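Local coordinates for 3-isopropylmalate dehydratase small subunit (Campylobacter jejuni, PDB 3Q3W), which forms the small subunit of the isomerase that interconverts 2-isopropylmalate and 3-isopropylmalate by way of 2-isopropylmaleate, at residues A20-D25 and H44-L49; D25-K30 and E80-G85; S73-S78 and I146-L151; N115-G120 and I172-G177. One frame throughout, in Å; residues are numbered along the deposited sequence. Where two conformers were deposited one is given.

Contact 1: A20-D25 and H44-L49; sequences ANIDTD and HLFHDL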
loop_
_atom_site.group_PDB
_atom_site.type_symbol
_atom_site.label_atom_id
_atom_site.label_comp_id
_atom_site.label_asym_id
_atom_site.label_seq_id
_atom_site.Cartn_x
_atom_site.Cartn_y
_atom_site.Cartn_z
ATOM N N ALA A 20 -12.842 1.293 4.032
ATOM C CA ALA A 20 -12.753 2.664 3.516
ATOM C C ALA A 20 -12.135 3.513 4.602
ATOM O O ALA A 20 -12.128 3.137 5.785
ATOM C CB ALA A 20 -14.125 3.206 3.130
ATOM N N ASN A 21 -11.615 4.663 4.196
ATOM C CA ASN A 21 -11.082 5.613 5.142
ATOM C C ASN A 21 -10.054 4.980 6.097
ATOM O O ASN A 21 -10.040 5.336 7.275
ATOM C CB ASN A 21 -12.220 6.222 5.961
ATOM C CG ASN A 21 -13.357 6.679 5.107
ATOM O OD1 ASN A 21 -13.203 7.593 4.301
ATOM N ND2 ASN A 21 -14.513 6.038 5.259
ATOM N N ILE A 22 -9.206 4.061 5.609
ATOM C CA ILE A 22 -8.111 3.543 6.447
ATOM C C ILE A 22 -7.279 4.777 6.837
ATOM O O ILE A 22 -6.801 5.520 5.985
ATOM C CB ILE A 22 -7.288 2.429 5.771
ATOM C CG1 ILE A 22 -8.071 1.115 5.810
ATOM C CG2 ILE A 22 -5.917 2.194 6.473
ATOM C CD1 ILE A 22 -7.799 0.180 4.637
ATOM N N ASP A 23 -7.209 5.034 8.129
ATOM C CA ASP A 23 -6.561 6.216 8.620
ATOM C C ASP A 23 -5.138 5.964 9.170
ATOM O O ASP A 23 -4.702 4.828 9.351
ATOM C CB ASP A 23 -7.485 6.925 9.622
ATOM C CG ASP A 23 -7.682 6.154 10.892
ATOM O OD1 ASP A 23 -6.711 5.537 11.361
ATOM O OD2 ASP A 23 -8.804 6.194 11.467
ATOM N N THR A 24 -4.441 7.060 9.437
ATOM C CA THR A 24 -3.038 7.043 9.732
ATOM C C THR A 24 -2.819 6.277 11.027
ATOM O O THR A 24 -1.814 5.593 11.161
ATOM C CB THR A 24 -2.425 8.503 9.726
ATOM O OG1 THR A 24 -3.253 9.385 10.496
ATOM C CG2 THR A 24 -2.330 9.054 8.314
ATOM N N ASP A 25 -3.773 6.325 11.951
ATOM C CA ASP A 25 -3.690 5.510 13.171
ATOM C C ASP A 25 -3.881 4.013 12.975
ATOM O O ASP A 25 -3.349 3.205 13.746
ATOM C CB ASP A 25 -4.718 5.927 14.212
ATOM C CG ASP A 25 -4.443 7.269 14.790
ATOM O OD1 ASP A 25 -3.405 7.422 15.489
ATOM O OD2 ASP A 25 -5.288 8.163 14.556
ATOM N N HIS A 44 4.904 -2.777 13.014
ATOM C CA HIS A 44 3.786 -2.039 13.580
ATOM C C HIS A 44 2.717 -1.713 12.571
ATOM O O HIS A 44 1.713 -1.155 12.903
ATOM C CB HIS A 44 4.328 -0.755 14.161
ATOM C CG HIS A 44 5.500 -0.972 15.034
ATOM N ND1 HIS A 44 5.536 -1.970 15.986
ATOM C CD2 HIS A 44 6.700 -0.349 15.085
ATOM C CE1 HIS A 44 6.704 -1.930 16.603
ATOM N NE2 HIS A 44 7.428 -0.968 16.067
ATOM N N LEU A 45 2.919 -2.072 11.312
ATOM C CA LEU A 45 1.945 -1.747 10.339
ATOM C C LEU A 45 0.639 -2.431 10.686
ATOM O O LEU A 45 0.619 -3.626 10.959
ATOM C CB LEU A 45 2.422 -2.220 8.959
ATOM C CG LEU A 45 1.441 -2.016 7.828
ATOM C CD1 LEU A 45 1.292 -0.534 7.481
ATOM C CD2 LEU A 45 1.937 -2.839 6.621
ATOM N N PHE A 46 -0.442 -1.682 10.545
ATOM C CA PHE A 46 -1.799 -2.156 10.785
ATOM C C PHE A 46 -2.007 -2.793 12.154
ATOM O O PHE A 46 -2.871 -3.648 12.342
ATOM C CB PHE A 46 -2.273 -3.075 9.628
ATOM C CG PHE A 46 -2.455 -2.360 8.338
ATOM C CD1 PHE A 46 -3.283 -1.264 8.256
ATOM C CD2 PHE A 46 -1.838 -2.809 7.180
ATOM C CE1 PHE A 46 -3.472 -0.573 7.022
ATOM C CE2 PHE A 46 -2.017 -2.138 5.978
ATOM C CZ PHE A 46 -2.867 -1.029 5.904
ATOM N N HIS A 47 -1.270 -2.298 13.129
ATOM C CA HIS A 47 -1.212 -2.901 14.462
ATOM C C HIS A 47 -2.554 -3.317 15.058
ATOM O O HIS A 47 -2.702 -4.450 15.521
ATOM C CB HIS A 47 -0.534 -1.908 15.405
ATOM C CG HIS A 47 -0.483 -2.352 16.817
ATOM N ND1 HIS A 47 -1.517 -2.147 17.704
ATOM C CD2 HIS A 47 0.485 -2.996 17.508
ATOM C CE1 HIS A 47 -1.167 -2.601 18.894
ATOM N NE2 HIS A 47 0.044 -3.112 18.806
ATOM N N ASP A 48 -3.515 -2.397 15.054
ATOM C CA ASP A 48 -4.784 -2.603 15.747
ATOM C C ASP A 48 -5.685 -3.573 14.996
ATOM O O ASP A 48 -6.496 -4.288 15.603
ATOM C CB ASP A 48 -5.502 -1.280 15.931
ATOM C CG ASP A 48 -4.663 -0.267 16.712
ATOM O OD1 ASP A 48 -3.791 -0.668 17.524
ATOM O OD2 ASP A 48 -4.873 0.928 16.483
ATOM N N LEU A 49 -5.510 -3.631 13.681
ATOM C CA LEU A 49 -6.164 -4.686 12.868
ATOM C C LEU A 49 -5.408 -6.049 12.881
ATOM O O LEU A 49 -6.005 -7.130 12.625
ATOM C CB LEU A 49 -6.280 -4.177 11.425
ATOM C CG LEU A 49 -6.998 -2.827 11.274
ATOM C CD1 LEU A 49 -6.660 -2.170 9.916
ATOM C CD2 LEU A 49 -8.498 -2.986 11.429
HETATM O O HOH W 1 -3.029 0.263 13.932
#

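Contact 2: D25-K30 and E80-G85; sequences DQIIPK and ENFGSG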
loop_
_atom_site.group_PDB
_atom_site.type_symbol
_atom_site.label_atom_id
_atom_site.label_comp_id
_atom_site.label_asym_id
_atom_site.label_seq_id
_atom_site.Cartn_x
_atom_site.Cartn_y
_atom_site.Cartn_z
ATOM N N ASP A 25 -3.773 6.325 11.951
ATOM C CA ASP A 25 -3.690 5.510 13.171
ATOM C C ASP A 25 -3.881 4.013 12.975
ATOM O O ASP A 25 -3.349 3.205 13.746
ATOM C CB ASP A 25 -4.718 5.927 14.212
ATOM C CG ASP A 25 -4.443 7.269 14.790
ATOM O OD1 ASP A 25 -3.405 7.422 15.489
ATOM O OD2 ASP A 25 -5.288 8.163 14.556
ATOM N N GLN A 26 -4.681 3.635 11.996
ATOM C CA GLN A 26 -4.786 2.239 11.626
ATOM C C GLN A 26 -3.505 1.793 10.973
ATOM O O GLN A 26 -3.067 0.688 11.202
ATOM C CB GLN A 26 -5.978 2.009 10.714
ATOM C CG GLN A 26 -7.294 2.374 11.368
ATOM C CD GLN A 26 -8.454 2.003 10.483
ATOM O OE1 GLN A 26 -9.013 2.821 9.776
ATOM N NE2 GLN A 26 -8.782 0.761 10.487
ATOM N N ILE A 27 -2.929 2.632 10.134
ATOM C CA ILE A 27 -1.661 2.297 9.469
ATOM C C ILE A 27 -0.537 2.108 10.513
ATOM O O ILE A 27 0.173 1.126 10.488
ATOM C CB ILE A 27 -1.263 3.337 8.379
ATOM C CG1 ILE A 27 -2.307 3.353 7.251
ATOM C CG2 ILE A 27 0.099 2.963 7.717
ATOM C CD1 ILE A 27 -2.236 4.570 6.319
ATOM N N ILE A 28 -0.413 3.048 11.451
ATOM C CA ILE A 28 0.605 2.943 12.484
ATOM C C ILE A 28 0.221 3.842 13.633
ATOM O O ILE A 28 0.134 5.069 13.468
ATOM C CB ILE A 28 2.064 3.295 11.956
ATOM C CG1 ILE A 28 3.092 3.184 13.093
ATOM C CG2 ILE A 28 2.091 4.634 11.184
ATOM C CD1 ILE A 28 4.558 2.985 12.638
ATOM N N PRO A 29 -0.010 3.230 14.788
ATOM C CA PRO A 29 -0.484 3.945 15.937
ATOM C C PRO A 29 0.591 4.880 16.539
ATOM O O PRO A 29 1.785 4.729 16.263
ATOM C CB PRO A 29 -0.840 2.820 16.909
ATOM C CG PRO A 29 -1.024 1.655 16.103
ATOM C CD PRO A 29 -0.110 1.772 14.980
ATOM N N LYS A 30 0.127 5.808 17.358
ATOM C CA LYS A 30 0.924 6.921 17.861
ATOM C C LYS A 30 2.060 6.496 18.782
ATOM O O LYS A 30 3.055 7.189 18.850
ATOM C CB LYS A 30 0.057 7.926 18.617
ATOM C CG LYS A 30 -0.992 8.651 17.785
ATOM C CD LYS A 30 -1.910 9.427 18.747
ATOM C CE LYS A 30 -2.824 10.457 18.055
ATOM N NZ LYS A 30 -2.083 11.378 17.159
ATOM N N GLU A 80 -11.921 3.650 -0.556
ATOM C CA GLU A 80 -11.665 5.072 -0.718
ATOM C C GLU A 80 -11.042 5.733 0.480
ATOM O O GLU A 80 -11.170 5.266 1.597
ATOM C CB GLU A 80 -12.942 5.844 -1.095
ATOM C CG GLU A 80 -14.196 5.556 -0.230
ATOM C CD GLU A 80 -15.142 4.514 -0.868
ATOM O OE1 GLU A 80 -14.685 3.385 -1.179
ATOM O OE2 GLU A 80 -16.332 4.833 -1.056
ATOM N N ASN A 81 -10.403 6.873 0.197
ATOM C CA ASN A 81 -9.814 7.747 1.192
ATOM C C ASN A 81 -8.788 7.009 2.034
ATOM O O ASN A 81 -8.718 7.164 3.254
ATOM C CB ASN A 81 -10.897 8.447 2.044
ATOM C CG ASN A 81 -10.353 9.611 2.861
ATOM O OD1 ASN A 81 -9.413 10.297 2.446
ATOM N ND2 ASN A 81 -10.918 9.820 4.042
ATOM N N PHE A 82 -7.963 6.232 1.359
ATOM C CA PHE A 82 -6.905 5.535 2.032
ATOM C C PHE A 82 -5.870 6.531 2.530
ATOM O O PHE A 82 -5.415 7.384 1.784
ATOM C CB PHE A 82 -6.218 4.553 1.111
ATOM C CG PHE A 82 -5.217 3.659 1.814
ATOM C CD1 PHE A 82 -5.571 2.401 2.249
ATOM C CD2 PHE A 82 -3.909 4.088 2.028
ATOM C CE1 PHE A 82 -4.644 1.582 2.880
ATOM C CE2 PHE A 82 -2.992 3.280 2.655
ATOM C CZ PHE A 82 -3.348 2.038 3.106
ATOM N N GLY A 83 -5.490 6.403 3.788
ATOM C CA GLY A 83 -4.454 7.299 4.323
ATOM C C GLY A 83 -5.003 8.545 4.952
ATOM O O GLY A 83 -4.247 9.444 5.264
ATOM N N SER A 84 -6.317 8.588 5.133
ATOM C CA SER A 84 -6.993 9.678 5.847
ATOM C C SER A 84 -6.271 10.105 7.127
ATOM O O SER A 84 -5.904 9.275 7.963
ATOM C CB SER A 84 -8.447 9.308 6.162
ATOM O OG SER A 84 -9.098 10.360 6.848
ATOM N N GLY A 85 -6.094 11.426 7.258
ATOM C CA GLY A 85 -5.577 12.040 8.469
ATOM C C GLY A 85 -4.579 13.141 8.194
ATOM O O GLY A 85 -4.296 13.473 7.042
#

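Contact 3: S73-S78 and I146-L151; sequences SSILVS and IEISLL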
loop_
_atom_site.group_PDB
_atom_site.type_symbol
_atom_site.label_atom_id
_atom_site.label_comp_id
_atom_site.label_asym_id
_atom_site.label_seq_id
_atom_site.Cartn_x
_atom_site.Cartn_y
_atom_site.Cartn_z
ATOM N N SER A 73 3.062 -10.086 0.871
ATOM C CA SER A 73 2.290 -9.081 0.107
ATOM C C SER A 73 3.166 -7.875 -0.174
ATOM O O SER A 73 3.885 -7.414 0.735
ATOM C CB SER A 73 1.023 -8.666 0.877
ATOM O OG SER A 73 0.019 -9.662 0.789
ATOM N N SER A 74 3.139 -7.364 -1.408
ATOM C CA SER A 74 3.825 -6.122 -1.753
ATOM C C SER A 74 2.928 -5.108 -2.453
ATOM O O SER A 74 3.362 -3.968 -2.784
ATOM C CB SER A 74 5.101 -6.401 -2.582
ATOM O OG SER A 74 4.804 -7.017 -3.828
ATOM N N ILE A 75 1.673 -5.499 -2.657
ATOM C CA ILE A 75 0.603 -4.624 -3.158
ATOM C C ILE A 75 -0.659 -4.731 -2.312
ATOM O O ILE A 75 -1.062 -5.851 -1.922
ATOM C CB ILE A 75 0.218 -5.033 -4.611
ATOM C CG1 ILE A 75 1.404 -4.830 -5.525
ATOM C CG2 ILE A 75 -0.949 -4.220 -5.118
ATOM C CD1 ILE A 75 1.313 -5.568 -6.893
ATOM N N LEU A 76 -1.298 -3.593 -2.046
ATOM C CA LEU A 76 -2.553 -3.547 -1.296
ATOM C C LEU A 76 -3.647 -3.036 -2.192
ATOM O O LEU A 76 -3.396 -2.189 -3.051
ATOM C CB LEU A 76 -2.446 -2.665 -0.055
ATOM C CG LEU A 76 -1.435 -3.056 1.045
ATOM C CD1 LEU A 76 -1.498 -2.049 2.220
ATOM C CD2 LEU A 76 -1.614 -4.479 1.542
ATOM N N VAL A 77 -4.853 -3.571 -2.022
ATOM C CA VAL A 77 -6.013 -3.060 -2.703
ATOM C C VAL A 77 -7.029 -2.697 -1.634
ATOM O O VAL A 77 -7.499 -3.567 -0.882
ATOM C CB VAL A 77 -6.576 -4.107 -3.648
ATOM C CG1 VAL A 77 -7.706 -3.484 -4.511
ATOM C CG2 VAL A 77 -5.484 -4.625 -4.507
ATOM N N SER A 78 -7.351 -1.416 -1.539
ATOM C CA SER A 78 -8.275 -0.910 -0.527
ATOM C C SER A 78 -9.370 -0.025 -1.108
ATOM O O SER A 78 -9.481 0.148 -2.307
ATOM C CB SER A 78 -7.510 -0.130 0.518
ATOM O OG SER A 78 -8.196 -0.140 1.759
ATOM N N ILE A 146 -0.338 -9.425 -8.863
ATOM C CA ILE A 146 -0.709 -8.359 -9.755
ATOM C C ILE A 146 0.584 -7.787 -10.334
ATOM O O ILE A 146 1.620 -7.780 -9.676
ATOM C CB ILE A 146 -1.541 -7.278 -9.053
ATOM C CG1 ILE A 146 -2.923 -7.856 -8.679
ATOM C CG2 ILE A 146 -1.652 -6.032 -9.962
ATOM C CD1 ILE A 146 -3.829 -6.952 -7.855
ATOM N N GLU A 147 0.556 -7.368 -11.595
ATOM C CA GLU A 147 1.725 -6.676 -12.168
ATOM C C GLU A 147 1.415 -5.218 -12.471
ATOM O O GLU A 147 0.336 -4.887 -12.910
ATOM C CB GLU A 147 2.256 -7.387 -13.417
ATOM C CG GLU A 147 3.652 -6.889 -13.815
ATOM C CD GLU A 147 4.374 -7.766 -14.829
ATOM O OE1 GLU A 147 3.990 -8.931 -15.028
ATOM O OE2 GLU A 147 5.353 -7.279 -15.428
ATOM N N ILE A 148 2.392 -4.339 -12.210
ATOM C CA ILE A 148 2.212 -2.897 -12.404
ATOM C C ILE A 148 3.394 -2.361 -13.167
ATOM O O ILE A 148 4.521 -2.616 -12.776
ATOM C CB ILE A 148 2.138 -2.139 -11.094
ATOM C CG1 ILE A 148 0.980 -2.640 -10.235
ATOM C CG2 ILE A 148 2.026 -0.614 -11.384
ATOM C CD1 ILE A 148 1.120 -2.369 -8.711
ATOM N N SER A 149 3.132 -1.655 -14.271
ATOM C CA SER A 149 4.159 -0.942 -15.006
ATOM C C SER A 149 3.948 0.562 -14.826
ATOM O O SER A 149 2.923 1.112 -15.224
ATOM C CB SER A 149 4.087 -1.300 -16.502
ATOM O OG SER A 149 5.038 -0.559 -17.257
ATOM N N LEU A 150 4.924 1.249 -14.258
ATOM C CA LEU A 150 4.811 2.704 -14.105
ATOM C C LEU A 150 5.219 3.394 -15.401
ATOM O O LEU A 150 4.907 4.570 -15.601
ATOM C CB LEU A 150 5.653 3.219 -12.951
ATOM C CG LEU A 150 5.705 4.730 -12.721
ATOM C CD1 LEU A 150 4.355 5.321 -12.503
ATOM C CD2 LEU A 150 6.571 4.978 -11.564
ATOM N N LEU A 151 5.918 2.677 -16.282
ATOM C CA LEU A 151 6.194 3.170 -17.630
ATOM C C LEU A 151 4.931 3.292 -18.438
ATOM O O LEU A 151 4.704 4.306 -19.059
ATOM C CB LEU A 151 7.126 2.247 -18.385
ATOM C CG LEU A 151 8.575 2.285 -17.945
ATOM C CD1 LEU A 151 9.376 1.264 -18.762
ATOM C CD2 LEU A 151 9.140 3.677 -18.121
#

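Contact 4: N115-G120 and I172-G177; sequences NALGNG and ICLLEG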
loop_
_atom_site.group_PDB
_atom_site.type_symbol
_atom_site.label_atom_id
_atom_site.label_comp_id
_atom_site.label_asym_id
_atom_site.label_seq_id
_atom_site.Cartn_x
_atom_site.Cartn_y
_atom_site.Cartn_z
ATOM N N ASN A 115 3.157 12.213 0.626
ATOM C CA ASN A 115 4.178 11.562 1.439
ATOM C C ASN A 115 4.538 10.203 0.926
ATOM O O ASN A 115 5.719 9.816 0.979
ATOM C CB ASN A 115 3.721 11.446 2.875
ATOM C CG ASN A 115 3.622 12.796 3.552
ATOM O OD1 ASN A 115 4.290 13.766 3.132
ATOM N ND2 ASN A 115 2.772 12.887 4.578
ATOM N N ALA A 116 3.543 9.453 0.470
ATOM C CA ALA A 116 3.823 8.110 0.015
ATOM C C ALA A 116 4.676 8.175 -1.246
ATOM O O ALA A 116 5.657 7.446 -1.376
ATOM C CB ALA A 116 2.535 7.322 -0.229
ATOM N N LEU A 117 4.268 9.016 -2.182
ATOM C CA LEU A 117 4.969 9.204 -3.448
ATOM C C LEU A 117 6.378 9.696 -3.191
ATOM O O LEU A 117 7.322 9.230 -3.828
ATOM C CB LEU A 117 4.225 10.199 -4.351
ATOM C CG LEU A 117 2.929 9.595 -4.912
ATOM C CD1 LEU A 117 2.099 10.710 -5.619
ATOM C CD2 LEU A 117 3.232 8.387 -5.854
ATOM N N GLY A 118 6.516 10.578 -2.211
ATOM C CA GLY A 118 7.841 10.986 -1.730
ATOM C C GLY A 118 8.726 9.851 -1.214
ATOM O O GLY A 118 9.953 9.953 -1.235
ATOM N N ASN A 119 8.121 8.752 -0.788
ATOM C CA ASN A 119 8.865 7.668 -0.192
ATOM C C ASN A 119 8.897 6.476 -1.090
ATOM O O ASN A 119 9.276 5.384 -0.664
ATOM C CB ASN A 119 8.307 7.320 1.188
ATOM C CG ASN A 119 8.773 8.285 2.265
ATOM O OD1 ASN A 119 9.749 8.008 2.977
ATOM N ND2 ASN A 119 8.120 9.446 2.369
ATOM N N GLY A 120 8.510 6.677 -2.343
ATOM C CA GLY A 120 8.648 5.621 -3.369
ATOM C C GLY A 120 7.548 4.597 -3.304
ATOM O O GLY A 120 7.661 3.547 -3.908
ATOM N N ILE A 172 8.537 10.528 -12.733
ATOM C CA ILE A 172 9.931 10.440 -13.108
ATOM C C ILE A 172 10.810 10.216 -11.890
ATOM O O ILE A 172 11.778 9.489 -12.011
ATOM C CB ILE A 172 10.424 11.627 -13.974
ATOM C CG1 ILE A 172 11.713 11.255 -14.741
ATOM C CG2 ILE A 172 10.649 12.908 -13.135
ATOM C CD1 ILE A 172 11.629 10.067 -15.838
ATOM N N CYS A 173 10.493 10.845 -10.754
ATOM C CA CYS A 173 11.178 10.529 -9.493
ATOM C C CYS A 173 11.123 9.027 -9.191
ATOM O O CYS A 173 12.159 8.445 -8.945
ATOM C CB CYS A 173 10.635 11.358 -8.327
ATOM S SG CYS A 173 11.004 13.150 -8.446
ATOM N N LEU A 174 9.947 8.391 -9.266
ATOM C CA LEU A 174 9.831 6.958 -8.986
ATOM C C LEU A 174 10.595 6.141 -10.029
ATOM O O LEU A 174 11.310 5.222 -9.683
ATOM C CB LEU A 174 8.365 6.513 -8.970
ATOM C CG LEU A 174 7.497 7.043 -7.819
ATOM C CD1 LEU A 174 6.015 6.871 -8.108
ATOM C CD2 LEU A 174 7.844 6.340 -6.570
ATOM N N LEU A 175 10.442 6.482 -11.313
ATOM C CA LEU A 175 11.172 5.751 -12.354
ATOM C C LEU A 175 12.708 5.815 -12.210
ATOM O O LEU A 175 13.412 4.842 -12.454
ATOM C CB LEU A 175 10.766 6.234 -13.776
ATOM C CG LEU A 175 9.320 6.020 -14.250
ATOM C CD1 LEU A 175 9.130 6.755 -15.581
ATOM C CD2 LEU A 175 8.919 4.520 -14.399
ATOM N N GLU A 176 13.238 6.963 -11.819
ATOM C CA GLU A 176 14.681 7.100 -11.663
ATOM C C GLU A 176 15.146 6.974 -10.209
ATOM O O GLU A 176 16.333 7.056 -9.939
ATOM C CB GLU A 176 15.127 8.445 -12.255
ATOM C CG GLU A 176 14.812 8.609 -13.721
ATOM C CD GLU A 176 15.692 7.736 -14.586
ATOM O OE1 GLU A 176 16.905 7.717 -14.308
ATOM O OE2 GLU A 176 15.190 7.066 -15.529
ATOM N N GLY A 177 14.220 6.786 -9.279
ATOM C CA GLY A 177 14.550 6.711 -7.852
ATOM C C GLY A 177 15.235 7.987 -7.390
ATOM O O GLY A 177 16.309 7.939 -6.781
#

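Contact 1: A20-D25 and H44-L49
The Phe-46 ring receives Ile-22 at its edge, in the ring plane, where Ile-22 CG2 comes to 3.7 Å from Phe-46 CE1, while the neighbouring Leu-45 lays its CD1 over one face, offset toward the rim. The side chains of Ile-22 and Phe-46 run nearly perpendicular to one another. Ile-22 CG2 is the branch that stands anti to the backbone N (CG1 takes chi1 -77°), and this turns the methyl group to the aromatic rim. A few residues further along both segments the contact becomes polar and is relayed by water 1, which donates to Asp-25 O at 3.0 Å and accepts from Asp-48 N at 2.9 Å. In this aconitase C-terminal domain fold, two short helices, 24-27 and 47-50, thus meet at their beginnings: Asp-23 is the N-cap of the first, its OD1 bonded to Gln-26 N, and Phe-46 takes the N-cap position of the second. Phe-46 is also the third residue of a type II turn from His-44 to His-47, which accounts for its positive phi of 53°. On the second helix, His-47 ND1 donates to Asp-48 OD1 over 2.7 Å at 162°, lying almost in the imidazole plane but well tilted from the carboxylate plane, on its anti side. The CE2 end of the Phe-46 ring packs on Leu-76 of strand 73-78, and the side chain also touches Leu-65.

Contact 2: D25-K30 and E80-G85
Ile-27, the last residue of the short helix 24-27, faces the bend of a type II turn running from Asn-81 to Ser-84, and its CA lies 7.7 Å from the CA of Gly-83. The turn belongs to the connection that leaves strand 73-78 and enters helix 90-98, the first half of a beta-alpha-beta crossover to strand 102-105 in this aconitase C-terminal domain; in aconitases the corresponding loop contributes residues to the active site. Phe-82 and Gly-83 are the two central residues of the turn, Gly-83 with a positive phi of 91°, and the closing bond from Ser-84 N to Asn-81 O is weak at 3.4 Å. One methyl group makes the whole contact. Ile-27 CD1, at the end of an extended CG1 arm (chi2 165°), reaches 4.0 Å from Phe-82 CE2 and also packs on the glycine backbone. Phe-82 swings its ring toward the helix because CG is anti to the backbone N (chi1 -172°), and the ring further meets Phe-112 edge-to-face. The Ile-27 side chain also touches Ala-91 and Leu-95 of helix 90-98, so the hydrophobic spot is buried. Asp-25, two residues earlier, forms a salt bridge with Arg-88 in the continuation of the same loop. Gly-83 brings its CA within 4.0 Å of Ile-27 CD1, with no side chain of its own at that point.

Contact 3: S73-S78 and I146-L151
This is a buried contact, mainly between aliphatic side chains, of two strands of one mixed sheet that are not neighbours in it, since strand 9-17 runs between 73-78 and 145-149. The axes of the short segments 73-78 and 146-149 pass 8.9 Å apart with directions 86° apart, far from the antiparallel relation of a flat sheet and consistent with strong twisting or bending across strand 9-17, and side chains of both strands converge from the same surface. Ile-75 is central. Its CD1 meets Ile-148 CD1 tip to tip at 3.7 Å, and Ile-148 CD1 also comes to 4.0 Å from Ile-75 CG1. The same Ile-75 CD1 settles over the backbone of the other strand, 3.6 Å from Ile-146 O and 4.0 Å from Ile-146 CB. In both Ile-75 and Ile-148, CG1 is anti to the carbonyl carbon (chi1 -63° and -59°) and chi2 is extended, and this carries the two terminal methyls straight out across the gap. Val-77, two residues on, adds a looser touch, its CG2 4.4 Å from Ile-146 CD1. Leu-76 points the other way and packs against Phe-46 on the opposite surface. Around the cluster, helix 128-140 covers Val-77 through Val-131, Ile-134, Val-135 and Leu-138, strand 9-17 supplies Ala-14 beside Ile-146, and strand 154-157 brings Val-155 against both Ile-146 and Ile-148.

Contact 4: N115-G120 and I172-G177
Leu-174 directs one methyl group to each of two partners on the end of helix 110-118, Leu-117 and Gly-120. It was modelled in two conformers, and both contacts are those of one of them. In that conformer CG lies anti to the carbonyl carbon (chi1 -68°), which sends both methyls toward the helix end. Leu-174 CD1 lies 3.9 Å from Leu-117 CD2, the two side chains crossing at about a right angle, and Leu-174 CD2 packs on the backbone of Gly-120; the close 3.4 Å from this CD2 to Gly-120 CA is doubtful as a measure of tightness. Gly-120 is held there as the C-prime residue of a Schellman motif, with its N bonded to Leu-117 O and Leu-121 N to Ala-116 O; Gly-177 closes helix 168-176 in the same way, though its bond from Gly-177 N to Leu-174 O is weak. At the first helix end, Asn-119 turns back so that its ND2 donates to Asn-115 O at 2.8 Å and 168°, nearly in its own amide plane. Further out, Met-4, Leu-122 and Leu-150 pack round Leu-174. Each helix end is closed by its own Schellman bonds, and what joins the two is non-directional methyl packing, consistent with the two conformers of Leu-174.

From the N terminus, contact 1 closes a loop of 18 residues between segments 20-25 and 44-49. Contact 2 starts on the same first helix, sharing Asp-25, and crosses contact 1 to reach the loop after strand 73-78; Asn-21 and Ile-22 reach that loop directly, so the two contacts form one region. Contact 3 opens on strand 73-78, before contact 2 has closed, and spans to strand 145-149; its centre lies across the chain's centre from contacts 1 and 2. Contact 4 starts inside that span and closes last, crossing contact 3 and joining helices 110-118 and 168-176; Leu-150 packs on Leu-174 where the two meet. No contact nests inside another.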